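Local atomic coordinates of positive phenol-degradative gene regulator (Ralstonia sp. E2, PDB entry 5FRY), a protein that probably activates transcription of phenol-degradation genes as an ATP-dependent, DNA-binding regulator, sensing phenols through the zinc-containing N-terminal domain seen here. Residues Gly15-Ala20 and Cys100-Ile104; Arg51-Asp56 and His139-Phe143. All blocks are in the same frame, centred on the assembly; numbering follows the deposited sequence.

Contact 1: Gly15-Ala20 and Cys100-Ile104. With ERH (3,4-dimethylphenol), chain D.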
# COMPACT_ATOMS: atom_id res chain seq x y z
N GLY A 15 9.96 -21.91 0.09
CA GLY A 15 9.30 -20.97 0.98
C GLY A 15 8.07 -20.34 0.35
O GLY A 15 7.05 -20.19 1.02
N LEU A 16 8.17 -20.00 -0.93
CA LEU A 16 7.10 -19.31 -1.65
C LEU A 16 5.85 -20.17 -1.82
O LEU A 16 4.73 -19.67 -1.75
CB LEU A 16 7.58 -18.83 -3.02
CG LEU A 16 8.79 -17.87 -3.08
CD1 LEU A 16 9.25 -17.66 -4.51
CD2 LEU A 16 8.50 -16.53 -2.42
N SER A 17 6.03 -21.47 -2.04
CA SER A 17 4.88 -22.35 -2.21
C SER A 17 4.18 -22.58 -0.87
O SER A 17 2.95 -22.47 -0.78
CB SER A 17 5.31 -23.69 -2.83
OG SER A 17 6.43 -24.24 -2.16
N ASN A 18 4.96 -22.86 0.16
CA ASN A 18 4.44 -23.12 1.50
C ASN A 18 3.75 -21.89 2.09
O ASN A 18 2.78 -22.01 2.83
CB ASN A 18 5.58 -23.59 2.42
CG ASN A 18 5.18 -23.69 3.88
OD1 ASN A 18 4.05 -24.08 4.20
ND2 ASN A 18 6.10 -23.34 4.77
N LEU A 19 4.25 -20.71 1.74
CA LEU A 19 3.71 -19.46 2.26
C LEU A 19 2.56 -18.91 1.40
O LEU A 19 1.82 -18.02 1.83
CB LEU A 19 4.82 -18.41 2.39
CG LEU A 19 5.64 -18.53 3.68
CD1 LEU A 19 6.83 -17.60 3.68
CD2 LEU A 19 4.74 -18.22 4.87
N ALA A 20 2.40 -19.45 0.20
CA ALA A 20 1.33 -19.02 -0.70
C ALA A 20 -0.04 -19.48 -0.20
O ALA A 20 -1.05 -18.80 -0.40
CB ALA A 20 1.59 -19.53 -2.11
N CYS A 100 11.07 -14.37 1.36
CA CYS A 100 9.99 -14.96 0.61
C CYS A 100 8.75 -14.07 0.68
O CYS A 100 8.20 -13.69 -0.33
CB CYS A 100 9.66 -16.34 1.12
SG CYS A 100 10.83 -17.69 0.72
N LEU A 101 8.33 -13.72 1.88
CA LEU A 101 7.16 -12.89 2.03
C LEU A 101 7.32 -11.56 1.31
O LEU A 101 6.42 -11.12 0.66
CB LEU A 101 6.81 -12.71 3.48
CG LEU A 101 6.05 -13.81 4.17
CD1 LEU A 101 6.17 -13.79 5.68
CD2 LEU A 101 4.61 -13.78 3.74
N HIS A 102 8.49 -10.95 1.43
CA HIS A 102 8.77 -9.69 0.75
C HIS A 102 8.53 -9.82 -0.75
O HIS A 102 8.05 -8.88 -1.39
CB HIS A 102 10.20 -9.24 1.03
CG HIS A 102 10.32 -7.78 1.36
ND1 HIS A 102 11.53 -7.18 1.64
CD2 HIS A 102 9.38 -6.81 1.47
CE1 HIS A 102 11.33 -5.90 1.90
NE2 HIS A 102 10.04 -5.65 1.81
N THR A 103 8.88 -10.97 -1.30
CA THR A 103 8.71 -11.23 -2.70
C THR A 103 7.26 -11.44 -3.05
O THR A 103 6.78 -10.82 -3.97
CB THR A 103 9.56 -12.42 -3.16
OG1 THR A 103 10.89 -12.25 -2.73
CG2 THR A 103 9.60 -12.51 -4.65
N ILE A 104 6.55 -12.25 -2.28
CA ILE A 104 5.14 -12.52 -2.54
C ILE A 104 4.35 -11.23 -2.56
O ILE A 104 3.40 -11.08 -3.33
CB ILE A 104 4.54 -13.46 -1.48
CG1 ILE A 104 5.11 -14.87 -1.65
CG2 ILE A 104 3.01 -13.47 -1.59
CD1 ILE A 104 4.84 -15.81 -0.47
O01 ERH D . 13.44 -8.10 2.15
C02 ERH D . 16.17 -9.74 4.17
C03 ERH D . 14.10 -9.59 5.52
C04 ERH D . 15.55 -9.98 5.34
C05 ERH D . 15.42 -9.07 3.04
C06 ERH D . 13.43 -8.99 4.51
C07 ERH D . 14.13 -8.72 3.20
C08 ERH D . 17.62 -10.13 3.99
C09 ERH D . 13.40 -9.86 6.84
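The N-terminal helical turn 15-20 crosses the end of helix 97-104 at 69° between N-to-C directions, with 9.6 Å between the axes of the short segments, and 326 Å² is buried in all. G15 opens the contact: its CA lies 3.6 Å from SG of C100, and a CB modelled here would stand 2.4 Å from that sulfur, so the absence of a side chain is what permits this close seating. L16 follows, at the point of nearest backbone approach (CA to CA of C100, 5.7 Å). Its CB leaves sideways, but the m,t rotamer carries CD2 into the hollow between C100, T103 and I104, 3.5 Å from C100 O, 3.7 Å from C100 CB and 3.9 Å from I104 CG1. M27 of the second subunit packs on both L16 and I104, so this edge borders the dimer partner. S17 points away, and the next residue to engage is L19, one turn after G15, as the 2.9 Å backbone hydrogen bond from L19 N to G15 O confirms. L19 CD1 meets C100 CB at 4.0 Å and L101 CG at 3.9 Å, while its CB rests 3.9 Å from I104 CD1. All five apolar side-chain pairs thus come from L16 and L19. On helix 97-104, H102 projects from another side, stacks with Y157 and belongs to the dimethylphenol pocket. The arrangement is a small apolar helix-helix packing that covers the back of a pocket-lining helix in the sensory domain, whose sequence families belong to the HNOX-like clan.

Contact 2: Arg51-Asp56 and His139-Phe143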
# COMPACT_ATOMS: atom_id res chain seq x y z
N ARG A 51 4.85 9.82 -1.27
CA ARG A 51 6.25 9.98 -0.89
C ARG A 51 6.78 11.35 -1.28
O ARG A 51 7.51 11.99 -0.52
CB ARG A 51 7.14 8.92 -1.54
CG ARG A 51 8.62 9.21 -1.31
CD ARG A 51 9.52 8.24 -2.02
NE ARG A 51 9.49 6.95 -1.36
CZ ARG A 51 10.55 6.28 -0.95
NH1 ARG A 51 11.79 6.76 -1.13
NH2 ARG A 51 10.38 5.11 -0.36
N LYS A 52 6.42 11.78 -2.48
CA LYS A 52 6.80 13.08 -3.00
C LYS A 52 6.26 14.22 -2.15
O LYS A 52 6.99 15.15 -1.82
CB LYS A 52 6.30 13.23 -4.43
CG LYS A 52 6.61 14.59 -5.00
CD LYS A 52 7.21 14.46 -6.38
CE LYS A 52 7.48 15.83 -6.98
NZ LYS A 52 7.40 15.77 -8.47
N GLU A 53 4.98 14.14 -1.80
CA GLU A 53 4.37 15.15 -0.93
C GLU A 53 4.98 15.17 0.46
O GLU A 53 5.16 16.24 1.05
CB GLU A 53 2.86 14.94 -0.83
CG GLU A 53 2.11 15.19 -2.14
CD GLU A 53 0.66 15.60 -1.91
OE1 GLU A 53 0.42 16.49 -1.07
OE2 GLU A 53 -0.24 15.01 -2.55
N LEU A 54 5.30 13.99 1.01
CA LEU A 54 5.89 13.94 2.34
C LEU A 54 7.31 14.50 2.35
O LEU A 54 7.71 15.14 3.32
CB LEU A 54 5.90 12.50 2.88
CG LEU A 54 4.53 11.97 3.30
CD1 LEU A 54 4.69 10.63 3.97
CD2 LEU A 54 3.80 12.95 4.22
N VAL A 55 8.07 14.28 1.28
CA VAL A 55 9.43 14.81 1.22
C VAL A 55 9.36 16.32 1.06
O VAL A 55 9.85 17.07 1.91
CB VAL A 55 10.25 14.20 0.07
CG1 VAL A 55 11.58 14.93 -0.09
CG2 VAL A 55 10.47 12.71 0.29
N ASP A 56 8.73 16.75 -0.03
CA ASP A 56 8.51 18.16 -0.35
C ASP A 56 8.02 19.01 0.82
O ASP A 56 8.37 20.19 0.91
CB ASP A 56 7.52 18.28 -1.51
CG ASP A 56 8.12 17.86 -2.85
OD1 ASP A 56 9.36 17.96 -3.00
OD2 ASP A 56 7.35 17.45 -3.75
N HIS A 139 11.19 5.91 -6.36
CA HIS A 139 11.95 7.10 -6.01
C HIS A 139 12.58 7.73 -7.25
O HIS A 139 12.52 8.94 -7.44
CB HIS A 139 13.06 6.78 -5.02
CG HIS A 139 13.80 7.99 -4.56
ND1 HIS A 139 13.38 8.76 -3.50
CD2 HIS A 139 14.91 8.60 -5.05
CE1 HIS A 139 14.21 9.77 -3.33
NE2 HIS A 139 15.14 9.70 -4.26
N ARG A 140 13.20 6.88 -8.07
CA ARG A 140 13.94 7.34 -9.23
C ARG A 140 13.03 8.10 -10.19
O ARG A 140 13.45 9.04 -10.86
CB ARG A 140 14.60 6.17 -9.95
CG ARG A 140 16.12 6.23 -9.96
CD ARG A 140 16.70 5.34 -11.05
NE ARG A 140 16.18 5.73 -12.36
CZ ARG A 140 16.75 6.63 -13.15
NH1 ARG A 140 17.86 7.25 -12.77
NH2 ARG A 140 16.21 6.92 -14.33
N GLN A 141 11.77 7.67 -10.24
CA GLN A 141 10.80 8.30 -11.12
C GLN A 141 10.19 9.55 -10.51
O GLN A 141 9.70 10.42 -11.23
CB GLN A 141 9.71 7.30 -11.49
CG GLN A 141 10.23 6.15 -12.35
CD GLN A 141 9.11 5.29 -12.91
OE1 GLN A 141 8.20 4.89 -12.18
NE2 GLN A 141 9.18 4.99 -14.21
N MET A 142 10.24 9.67 -9.18
CA MET A 142 9.69 10.84 -8.51
C MET A 142 10.72 11.95 -8.27
O MET A 142 10.35 13.13 -8.22
CB MET A 142 9.06 10.45 -7.17
CG MET A 142 7.90 9.46 -7.25
SD MET A 142 6.55 9.97 -8.33
CE MET A 142 5.88 11.40 -7.46
N PHE A 143 11.99 11.59 -8.12
CA PHE A 143 13.03 12.52 -7.68
C PHE A 143 14.30 12.46 -8.53
O PHE A 143 15.21 13.26 -8.34
CB PHE A 143 13.44 12.25 -6.22
CG PHE A 143 12.33 12.43 -5.21
CD1 PHE A 143 11.97 13.70 -4.77
CD2 PHE A 143 11.68 11.33 -4.66
CE1 PHE A 143 10.96 13.87 -3.82
CE2 PHE A 143 10.68 11.48 -3.73
CZ PHE A 143 10.31 12.75 -3.30
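Helix segments 51-56 and 139-143 cross at 56° between their N-to-C directions, and their axes come no closer than 10.8 Å. The CA atoms are correspondingly well separated, K52 to M142 at 6.6 Å and R51 to H139 at 8.2 Å, so long side chains bridge most of the gap and bury 332 Å² in total. F143 is the chief filler. Its CB sets off sideways, yet the ring reaches across to helix 44-58, with CZ 3.5 Å from K52 CA and 3.6 Å from V55 CG2, the latter an apolar contact; CE2 lies 3.8 Å from R51 CD, which meets the ring at its edge. Beside it, M142 points toward the partner and its CE touches the aliphatic part of K52 at CD, 3.5 Å away. The polar link is slight: R51 NH1 donates a weak hydrogen bond to H139 ND1, 3.5 Å long with an N-H...acceptor angle of 140°. R51 is held more firmly by a salt bridge to E135, one turn before H139 on the same helix, and its guanidinium makes cation-pi contacts with W152 and F67. The zinc ion lies about 8 Å from the H139 side chain, so the pair stands near the metal site without belonging to it. L54, and V55 as well as meeting F143, pack against A63 of helix 60-84, while E53, pointing away from 139-143, forms a salt bridge with R69 of the second subunit; helix 44-58 is therefore placed between helix 134-143, helix 60-84 and the dimer partner.

Overall arrangement
Contacts 1 and 2 lie on opposite sides of the chain's centre, their own centres 29 Å apart and their nearest atoms about 11 Å apart, without touching. Along the chain they interleave in the order 15-20, 51-56, 100-104, 139-143, so the two long-range closures cross. No helix is shared. Contact 1 belongs to the part of the chain that matches the activator of aromatic catabolism family, whereas contact 2 ties that part to the V4R domain. The first backs a helix of the dimethylphenol pocket; the second lies near the zinc site, the H139 side chain about 8 Å from the metal. Both contacts touch the second subunit, so the dimer partner meets the chain at both of these places.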